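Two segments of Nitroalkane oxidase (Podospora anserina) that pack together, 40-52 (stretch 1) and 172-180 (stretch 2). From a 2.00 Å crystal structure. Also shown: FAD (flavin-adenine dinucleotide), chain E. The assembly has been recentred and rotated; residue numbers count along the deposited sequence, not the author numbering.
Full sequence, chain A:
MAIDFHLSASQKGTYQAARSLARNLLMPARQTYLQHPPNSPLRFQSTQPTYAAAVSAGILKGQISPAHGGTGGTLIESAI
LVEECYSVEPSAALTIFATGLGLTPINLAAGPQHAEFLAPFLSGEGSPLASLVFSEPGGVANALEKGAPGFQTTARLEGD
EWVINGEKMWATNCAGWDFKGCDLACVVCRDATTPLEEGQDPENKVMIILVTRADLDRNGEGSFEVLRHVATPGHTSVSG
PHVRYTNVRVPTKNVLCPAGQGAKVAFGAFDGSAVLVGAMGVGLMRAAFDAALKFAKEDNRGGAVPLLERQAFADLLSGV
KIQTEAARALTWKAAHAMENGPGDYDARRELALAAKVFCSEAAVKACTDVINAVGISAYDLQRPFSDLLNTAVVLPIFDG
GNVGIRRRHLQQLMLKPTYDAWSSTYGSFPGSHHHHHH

Stretch 1 (40-52) SPLRFQSTQPTYA
Stretch 2 (172-180) TNCAGWDFK

Stretch 1 opens with a short helix after Ser 40, and a second runs from Gln 48 onward, the two joined by a type I turn from Gln 45 to Gln 48. Ser 40 (chi1 t) caps the first, its OG accepting from Leu 42 N at 3.0 Å. Stretch 2 has no regular helix or strand; consecutive type I turns, Asn 173-Gly 176 and Gly 176-Phe 179, share Gly 176 (phi/psi 76/177°), whose positive phi favours glycine. The CA atoms of Gln 45 and Trp 177 approach to 5.7 Å, and 570 Å² is buried in all.

Aromatic contacts dominate. Trp 177 (chi1 m, chi2 114°) has the largest covered area, 188 Å², its broad indole serving Phe 44, Tyr 51 and Gln 48 at once. CA-to-CB points toward the other stretch in Pro 41, Gln 48 and Tyr 51, but sideways in Phe 44, Trp 177 and Phe 179, whose ends come nearer. Trp 177 lies near parallel to Phe 44 (t, 72°), planes at 17° and six-membered-ring centroids 4.8 Å apart, but slid so that the rings barely overlap; Phe 44 CZ is 3.5 Å from Trp 177 CE3. The indole edge meets the face of Tyr 51 (t, -78°) at 77°, with Trp 177 CZ2 3.5 Å from Tyr 51 CG. The extended Gln 48 (t, t) lays its aliphatic CG 3.6 Å from the centroid of the Trp 177 five-membered ring, over its face, while NE2 is bonded elsewhere in the structure.

Phe 179 (m, -47°; phi/psi 69/17°) meets Phe 44 obliquely: Phe 179 CE1 lies 3.8 Å from Phe 44 CD2, while Phe 179 CZ touches Pro 41 CB at 3.7 Å. The buried, apolar Phe 44 ring thus suits contact with both Trp 177 and Phe 179.

Among polar groups, Thr 47 OG1 donates to Phe 44 O (2.6 Å), and Gly 176 O sits at the Phe 44 ring edge, 3.3 Å from Phe 44 CE2.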

# COMPACT_ATOMS: atom_id res chain seq x y z
N SER A 40 21.59 25.30 12.93
CA SER A 40 21.83 26.39 13.88
C SER A 40 20.56 26.90 14.56
O SER A 40 19.58 27.20 13.87
CB SER A 40 22.55 27.56 13.20
OG SER A 40 22.69 28.64 14.10
N PRO A 41 20.58 27.04 15.89
CA PRO A 41 19.46 27.72 16.56
C PRO A 41 19.25 29.15 16.06
O PRO A 41 18.19 29.75 16.32
CB PRO A 41 19.89 27.74 18.04
CG PRO A 41 20.81 26.58 18.17
CD PRO A 41 21.56 26.52 16.86
N LEU A 42 20.24 29.71 15.38
CA LEU A 42 20.13 31.06 14.82
C LEU A 42 19.09 31.13 13.69
O LEU A 42 18.63 32.23 13.34
CB LEU A 42 21.48 31.56 14.30
CG LEU A 42 22.42 32.41 15.18
CD1 LEU A 42 22.40 31.98 16.63
CD2 LEU A 42 23.84 32.35 14.62
N ARG A 43 18.76 29.99 13.09
CA ARG A 43 17.72 30.00 12.06
C ARG A 43 16.40 30.47 12.68
O ARG A 43 15.75 31.38 12.17
CB ARG A 43 17.55 28.62 11.42
CG ARG A 43 18.67 28.27 10.47
CD ARG A 43 18.34 27.13 9.52
NE ARG A 43 19.34 27.07 8.46
CZ ARG A 43 19.21 26.41 7.31
NH1 ARG A 43 18.11 25.71 7.05
NH2 ARG A 43 20.19 26.46 6.42
N PHE A 44 16.02 29.82 13.78
CA PHE A 44 14.84 30.23 14.54
C PHE A 44 14.92 31.71 14.92
O PHE A 44 14.04 32.50 14.62
CB PHE A 44 14.72 29.36 15.79
CG PHE A 44 13.83 29.93 16.85
CD1 PHE A 44 12.45 29.93 16.68
CD2 PHE A 44 14.36 30.43 18.03
CE1 PHE A 44 11.62 30.44 17.66
CE2 PHE A 44 13.54 30.94 19.01
CZ PHE A 44 12.17 30.95 18.82
N GLN A 45 16.01 32.09 15.59
CA GLN A 45 16.14 33.47 16.06
C GLN A 45 15.99 34.47 14.92
O GLN A 45 15.34 35.51 15.09
CB GLN A 45 17.46 33.67 16.82
CG GLN A 45 17.55 32.91 18.13
CD GLN A 45 18.76 33.31 18.96
OE1 GLN A 45 18.64 33.65 20.15
NE2 GLN A 45 19.93 33.30 18.34
N SER A 46 16.56 34.15 13.76
CA SER A 46 16.54 35.05 12.62
C SER A 46 15.12 35.30 12.08
O SER A 46 14.92 36.20 11.28
CB SER A 46 17.43 34.53 11.48
OG SER A 46 16.78 33.49 10.75
N THR A 47 14.15 34.49 12.49
CA THR A 47 12.78 34.71 12.01
C THR A 47 11.96 35.68 12.86
O THR A 47 10.79 35.91 12.60
CB THR A 47 11.99 33.38 11.88
OG1 THR A 47 11.87 32.76 13.17
CG2 THR A 47 12.70 32.42 10.93
N GLN A 48 12.57 36.27 13.88
CA GLN A 48 11.82 37.17 14.75
C GLN A 48 11.22 38.38 14.00
O GLN A 48 10.04 38.69 14.16
CB GLN A 48 12.64 37.62 15.96
CG GLN A 48 11.77 38.35 17.01
CD GLN A 48 12.54 38.81 18.23
OE1 GLN A 48 13.75 38.65 18.32
NE2 GLN A 48 11.82 39.41 19.18
N PRO A 49 12.04 39.08 13.20
CA PRO A 49 11.47 40.23 12.50
C PRO A 49 10.26 39.88 11.63
O PRO A 49 9.28 40.64 11.61
CB PRO A 49 12.64 40.73 11.64
CG PRO A 49 13.86 40.33 12.44
CD PRO A 49 13.51 39.01 13.06
N THR A 50 10.29 38.76 10.92
CA THR A 50 9.11 38.44 10.11
C THR A 50 7.95 37.94 10.96
O THR A 50 6.79 38.15 10.60
CB THR A 50 9.40 37.48 8.94
OG1 THR A 50 10.14 36.37 9.41
CG2 THR A 50 10.22 38.18 7.85
N TYR A 51 8.24 37.30 12.08
CA TYR A 51 7.19 36.97 13.03
C TYR A 51 6.52 38.26 13.54
O TYR A 51 5.29 38.34 13.63
CB TYR A 51 7.77 36.15 14.18
CG TYR A 51 6.78 35.65 15.22
CD1 TYR A 51 6.30 36.51 16.21
CD2 TYR A 51 6.36 34.34 15.24
CE1 TYR A 51 5.41 36.06 17.17
CE2 TYR A 51 5.48 33.87 16.22
CZ TYR A 51 5.01 34.75 17.18
OH TYR A 51 4.14 34.30 18.15
N ALA A 52 7.33 39.27 13.86
CA ALA A 52 6.78 40.55 14.30
C ALA A 52 5.90 41.19 13.22
O ALA A 52 4.91 41.86 13.52
CB ALA A 52 7.90 41.52 14.70
N THR A 172 7.21 23.41 20.90
CA THR A 172 7.57 24.48 20.00
C THR A 172 7.42 25.86 20.65
O THR A 172 6.38 26.18 21.21
CB THR A 172 6.72 24.40 18.73
OG1 THR A 172 6.88 23.10 18.14
CG2 THR A 172 7.12 25.46 17.74
N ASN A 173 8.48 26.67 20.56
CA ASN A 173 8.51 28.04 21.08
C ASN A 173 8.78 28.18 22.58
O ASN A 173 8.97 29.30 23.05
CB ASN A 173 7.19 28.80 20.79
CG ASN A 173 6.94 29.07 19.32
OD1 ASN A 173 5.80 29.41 18.94
ND2 ASN A 173 7.97 28.96 18.50
N CYS A 174 8.79 27.08 23.34
CA CYS A 174 8.79 27.21 24.81
C CYS A 174 9.98 28.00 25.38
O CYS A 174 9.89 28.59 26.46
CB CYS A 174 8.72 25.84 25.49
SG CYS A 174 10.21 24.83 25.28
N ALA A 175 11.09 28.03 24.64
CA ALA A 175 12.29 28.70 25.15
C ALA A 175 12.39 30.19 24.78
O ALA A 175 13.26 30.90 25.28
CB ALA A 175 13.55 27.93 24.72
N GLY A 176 11.49 30.67 23.92
CA GLY A 176 11.48 32.09 23.55
C GLY A 176 12.58 32.46 22.57
O GLY A 176 13.41 31.62 22.22
N TRP A 177 12.60 33.72 22.14
CA TRP A 177 13.57 34.16 21.14
C TRP A 177 15.01 34.11 21.65
O TRP A 177 15.94 33.88 20.86
CB TRP A 177 13.26 35.59 20.67
CG TRP A 177 11.94 35.71 19.99
CD1 TRP A 177 10.85 36.41 20.44
CD2 TRP A 177 11.56 35.13 18.74
NE1 TRP A 177 9.82 36.31 19.54
CE2 TRP A 177 10.22 35.53 18.49
CE3 TRP A 177 12.22 34.33 17.80
CZ2 TRP A 177 9.53 35.13 17.35
CZ3 TRP A 177 11.52 33.93 16.65
CH2 TRP A 177 10.19 34.35 16.44
N ASP A 178 15.19 34.31 22.95
CA ASP A 178 16.52 34.40 23.54
C ASP A 178 16.85 33.15 24.37
O ASP A 178 17.86 33.10 25.08
CB ASP A 178 16.68 35.68 24.37
CG ASP A 178 15.83 35.69 25.63
OD1 ASP A 178 15.06 34.72 25.87
OD2 ASP A 178 15.93 36.68 26.39
N PHE A 179 15.98 32.14 24.29
CA PHE A 179 16.20 30.86 24.93
C PHE A 179 16.14 30.90 26.46
O PHE A 179 16.57 29.98 27.13
CB PHE A 179 17.53 30.26 24.44
CG PHE A 179 17.57 30.07 22.95
CD1 PHE A 179 16.49 29.48 22.30
CD2 PHE A 179 18.65 30.49 22.21
CE1 PHE A 179 16.51 29.32 20.93
CE2 PHE A 179 18.67 30.32 20.83
CZ PHE A 179 17.59 29.73 20.20
N LYS A 180 15.56 31.96 27.01
CA LYS A 180 15.40 32.02 28.46
C LYS A 180 13.94 31.94 28.88
O LYS A 180 13.58 32.28 30.01
CB LYS A 180 16.08 33.28 29.01
CG LYS A 180 17.60 33.26 28.86
CD LYS A 180 18.23 34.49 29.52
CE LYS A 180 19.72 34.58 29.24
NZ LYS A 180 20.43 33.28 29.50
PA FAD E . 5.82 8.88 22.21
O1A FAD E . 5.43 8.73 23.61
O2A FAD E . 7.13 9.46 21.90
O5B FAD E . 5.71 7.44 21.51
C5B FAD E . 6.66 7.03 20.52
C4B FAD E . 6.21 5.78 19.75
O4B FAD E . 6.12 4.67 20.66
C3B FAD E . 4.81 5.94 19.17
O3B FAD E . 4.89 6.48 17.85
C2B FAD E . 4.32 4.50 19.10
O2B FAD E . 4.76 3.89 17.89
C1B FAD E . 5.00 3.84 20.30
N9A FAD E . 4.02 3.77 21.42
C8A FAD E . 4.15 4.36 22.60
N7A FAD E . 3.09 4.10 23.35
C5A FAD E . 2.27 3.33 22.64
C6A FAD E . 1.04 2.74 22.89
N6A FAD E . 0.43 2.91 24.06
N1A FAD E . 0.47 2.00 21.94
C2A FAD E . 1.07 1.82 20.77
N3A FAD E . 2.24 2.36 20.50
C4A FAD E . 2.87 3.12 21.41
N1 FAD E . 4.99 18.88 21.68
C2 FAD E . 4.36 19.80 22.51
O2 FAD E . 4.09 19.50 23.66
N3 FAD E . 4.02 21.06 22.02
C4 FAD E . 4.32 21.41 20.70
O4 FAD E . 4.03 22.53 20.29
C4X FAD E . 4.96 20.49 19.88
N5 FAD E . 5.27 20.80 18.56
C5X FAD E . 6.19 20.01 17.87
C6 FAD E . 6.79 20.46 16.69
C7 FAD E . 7.71 19.67 16.02
C7M FAD E . 8.37 20.16 14.74
C8 FAD E . 8.03 18.42 16.53
C8M FAD E . 9.05 17.53 15.80
C9 FAD E . 7.43 17.96 17.70
C9A FAD E . 6.52 18.76 18.37
N10 FAD E . 5.92 18.31 19.54
C10 FAD E . 5.29 19.23 20.37
C1' FAD E . 5.94 16.87 19.91
C2' FAD E . 4.77 16.13 19.26
O2' FAD E . 3.54 16.64 19.76
C3' FAD E . 4.83 14.61 19.48
O3' FAD E . 3.84 14.00 18.67
C4' FAD E . 4.59 14.18 20.94
O4' FAD E . 5.78 14.33 21.70
C5' FAD E . 4.15 12.71 21.00
O5' FAD E . 5.08 11.86 20.32
P FAD E . 4.72 10.35 20.00
O1P FAD E . 3.35 10.31 19.45
O2P FAD E . 5.80 9.75 19.22
O3P FAD E . 4.66 9.71 21.48